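Local coordinates for IroE protein (Escherichia coli, PDB 2GZS) that hydrolyses the trilactone of the siderophore enterobactin and of its glucosylated (salmochelin) forms, usually cutting once to leave linear trimers, at residues R90-T95 with S117-Q122. Numbering follows the deposited sequence.
With DFP (diisopropyl phosphonate), chain B.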
loop_
_atom_site.group_PDB
_atom_site.type_symbol
_atom_site.label_atom_id
_atom_site.label_comp_id
_atom_site.label_asym_id
_atom_site.label_seq_id
_atom_site.Cartn_x
_atom_site.Cartn_y
_atom_site.Cartn_z
ATOM N N ARG A 90 5.761 6.259 11.096
ATOM C CA ARG A 90 5.224 5.094 10.437
ATOM C C ARG A 90 5.055 3.873 11.363
ATOM O O ARG A 90 4.168 3.063 11.201
ATOM C CB ARG A 90 6.108 4.771 9.212
ATOM C CG ARG A 90 7.419 4.094 9.594
ATOM C CD ARG A 90 8.366 4.086 8.378
ATOM N NE ARG A 90 7.966 3.033 7.469
ATOM C CZ ARG A 90 8.134 1.731 7.502
ATOM N NH1 ARG A 90 8.823 1.315 8.618
ATOM N NH2 ARG A 90 7.716 0.886 6.599
ATOM N N ALA A 91 5.985 3.807 12.358
ATOM C CA ALA A 91 5.841 2.703 13.322
ATOM C C ALA A 91 4.513 2.807 14.108
ATOM O O ALA A 91 4.039 1.750 14.422
ATOM C CB ALA A 91 6.965 2.749 14.351
ATOM N N TYR A 92 4.070 4.036 14.289
ATOM C CA TYR A 92 2.756 4.225 14.945
ATOM C C TYR A 92 1.605 3.984 13.969
ATOM O O TYR A 92 0.700 3.203 14.187
ATOM C CB TYR A 92 2.671 5.626 15.537
ATOM C CG TYR A 92 1.392 5.714 16.387
ATOM C CD1 TYR A 92 1.201 4.986 17.555
ATOM C CD2 TYR A 92 0.362 6.533 15.993
ATOM C CE1 TYR A 92 -0.004 5.100 18.296
ATOM C CE2 TYR A 92 -0.833 6.675 16.668
ATOM C CZ TYR A 92 -0.984 5.937 17.824
ATOM O OH TYR A 92 -2.175 6.073 18.525
ATOM N N ASP A 93 1.696 4.756 12.834
ATOM C CA ASP A 93 0.521 4.726 11.943
ATOM C C ASP A 93 0.219 3.430 11.287
ATOM O O ASP A 93 -0.927 3.120 10.928
ATOM C CB ASP A 93 0.751 5.753 10.821
ATOM C CG ASP A 93 0.614 7.202 11.205
ATOM O OD1 ASP A 93 -0.086 7.470 12.219
ATOM O OD2 ASP A 93 1.176 8.080 10.532
ATOM N N TYR A 94 1.294 2.583 11.052
ATOM C CA TYR A 94 1.099 1.396 10.225
ATOM C C TYR A 94 0.832 0.131 10.994
ATOM O O TYR A 94 0.505 -0.930 10.407
ATOM C CB TYR A 94 2.320 1.164 9.309
ATOM C CG TYR A 94 2.606 2.289 8.318
ATOM C CD1 TYR A 94 1.790 3.393 8.134
ATOM C CD2 TYR A 94 3.770 2.182 7.551
ATOM C CE1 TYR A 94 2.113 4.400 7.200
ATOM C CE2 TYR A 94 4.108 3.166 6.630
ATOM C CZ TYR A 94 3.272 4.261 6.471
ATOM O OH TYR A 94 3.611 5.250 5.553
ATOM N N THR A 95 0.950 0.238 12.331
ATOM C CA THR A 95 0.884 -1.004 13.080
ATOM C C THR A 95 -0.414 -1.204 13.866
ATOM O O THR A 95 -0.950 -0.260 14.451
ATOM C CB THR A 95 2.037 -1.084 14.121
ATOM O OG1 THR A 95 2.000 0.118 14.915
ATOM C CG2 THR A 95 3.391 -1.272 13.454
ATOM N N SER A 117 -2.847 1.998 13.603
ATOM C CA SER A 117 -3.379 1.684 12.269
ATOM C C SER A 117 -4.819 2.111 12.139
ATOM O O SER A 117 -5.192 2.573 11.081
ATOM C CB SER A 117 -3.226 0.195 11.909
ATOM O OG SER A 117 -3.883 -0.593 12.876
ATOM N N ASN A 118 -5.698 1.936 13.135
ATOM C CA ASN A 118 -7.108 2.280 12.850
ATOM C C ASN A 118 -7.257 3.763 12.712
ATOM O O ASN A 118 -8.063 4.202 11.843
ATOM C CB ASN A 118 -7.960 1.726 13.972
ATOM C CG ASN A 118 -8.088 0.232 13.989
ATOM O OD1 ASN A 118 -7.809 -0.483 13.033
ATOM N ND2 ASN A 118 -8.603 -0.297 15.106
ATOM N N ASN A 119 -6.536 4.567 13.478
ATOM C CA ASN A 119 -6.701 6.028 13.305
ATOM C C ASN A 119 -6.094 6.481 11.992
ATOM O O ASN A 119 -6.643 7.411 11.390
ATOM C CB ASN A 119 -6.011 6.798 14.435
ATOM C CG ASN A 119 -6.426 6.418 15.849
ATOM O OD1 ASN A 119 -5.568 6.023 16.629
ATOM N ND2 ASN A 119 -7.685 6.557 16.160
ATOM N N PHE A 120 -5.001 5.823 11.558
ATOM C CA PHE A 120 -4.403 6.217 10.265
ATOM C C PHE A 120 -5.365 5.780 9.154
ATOM O O PHE A 120 -5.522 6.568 8.189
ATOM C CB PHE A 120 -3.034 5.558 10.141
ATOM C CG PHE A 120 -2.386 5.851 8.771
ATOM C CD1 PHE A 120 -2.125 7.153 8.368
ATOM C CD2 PHE A 120 -2.082 4.770 7.938
ATOM C CE1 PHE A 120 -1.528 7.393 7.117
ATOM C CE2 PHE A 120 -1.534 5.042 6.681
ATOM C CZ PHE A 120 -1.277 6.338 6.251
ATOM N N ARG A 121 -5.990 4.633 9.236
ATOM C CA ARG A 121 -6.953 4.215 8.206
ATOM C C ARG A 121 -8.110 5.212 8.185
ATOM O O ARG A 121 -8.580 5.502 7.080
ATOM C CB ARG A 121 -7.418 2.789 8.432
ATOM C CG ARG A 121 -8.291 2.318 7.233
ATOM C CD ARG A 121 -8.323 0.773 7.127
ATOM N NE ARG A 121 -8.359 0.224 8.443
ATOM C CZ ARG A 121 -7.422 -0.419 9.159
ATOM N NH1 ARG A 121 -7.831 -0.750 10.385
ATOM N NH2 ARG A 121 -6.196 -0.723 8.771
ATOM N N GLN A 122 -8.603 5.709 9.325
ATOM C CA GLN A 122 -9.708 6.690 9.258
ATOM C C GLN A 122 -9.215 7.919 8.568
ATOM O O GLN A 122 -9.931 8.519 7.741
ATOM C CB GLN A 122 -10.107 6.994 10.726
ATOM C CG GLN A 122 -11.001 8.229 10.849
ATOM C CD GLN A 122 -12.367 7.903 11.427
ATOM O OE1 GLN A 122 -13.316 8.674 11.223
ATOM N NE2 GLN A 122 -12.358 6.763 12.129
HETATM C C1 DFP B . 12.417 -3.269 7.155
HETATM C C2 DFP B . 13.513 -2.966 8.180
HETATM C C3 DFP B . 12.855 -2.974 5.728
HETATM C "C1'" DFP B . 9.612 -3.609 10.683
HETATM C "C2'" DFP B . 8.755 -4.824 10.482
HETATM C "C3'" DFP B . 10.614 -3.925 11.844
HETATM P P DFP B . 10.002 -2.703 8.211
HETATM O O1P DFP B . 11.339 -2.339 7.492
HETATM O O2P DFP B . 10.427 -3.420 9.552
HETATM O O3P DFP B . 9.109 -1.495 8.452
HETATM O O HOH W 1 -4.113 8.070 17.727
#
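F120 meets D93 and Y94 together, the two sitting side by side against the same side of its ring. The CB of D93 lies over the F120 ring, an off-centre CH-pi contact 4.2 Å from the centroid, and the D93 carboxylate runs almost parallel to that ring, the planes 12° apart. Farther along the ring, CE2 of F120 reaches CE1 of Y94 at 3.7 Å, the two aromatic planes being inclined at 45°. CG anti to the backbone N (chi1 176°) carries the F120 ring out from helix 117-132 toward D93 and Y94. An alanine here would probably open a gap under D93 CB and beside the Y94 ring, costing both their contact with the F120 ring.

The backbones also touch directly. S117 N donates to T95 O at 3.1 Å, from above the carbonyl plane, while S117 CA makes a CA-H...O contact with D93 O. At the exposed margin a water links Y92 OH to N119 OD1.

A second shell fixes these groups: R25 forms a salt bridge to D93 OD1, the hydroxyls of Y27 and Y79 hydrogen-bond to OD2, D50 N binds Y94 OH, and D157 takes S117 OG. One turn back, R90 donates from NH1 to O3P of the bound diisopropyl phosphonate at 2.8 Å, and CB of R90 rests on a face of Y94. The contact thus joins the end of helix 87-93, which carries R90 of the ligand pocket, to the start of helix 117-132, beside strand 73-79 and helix 150-161 of the alpha/beta-hydrolase fold.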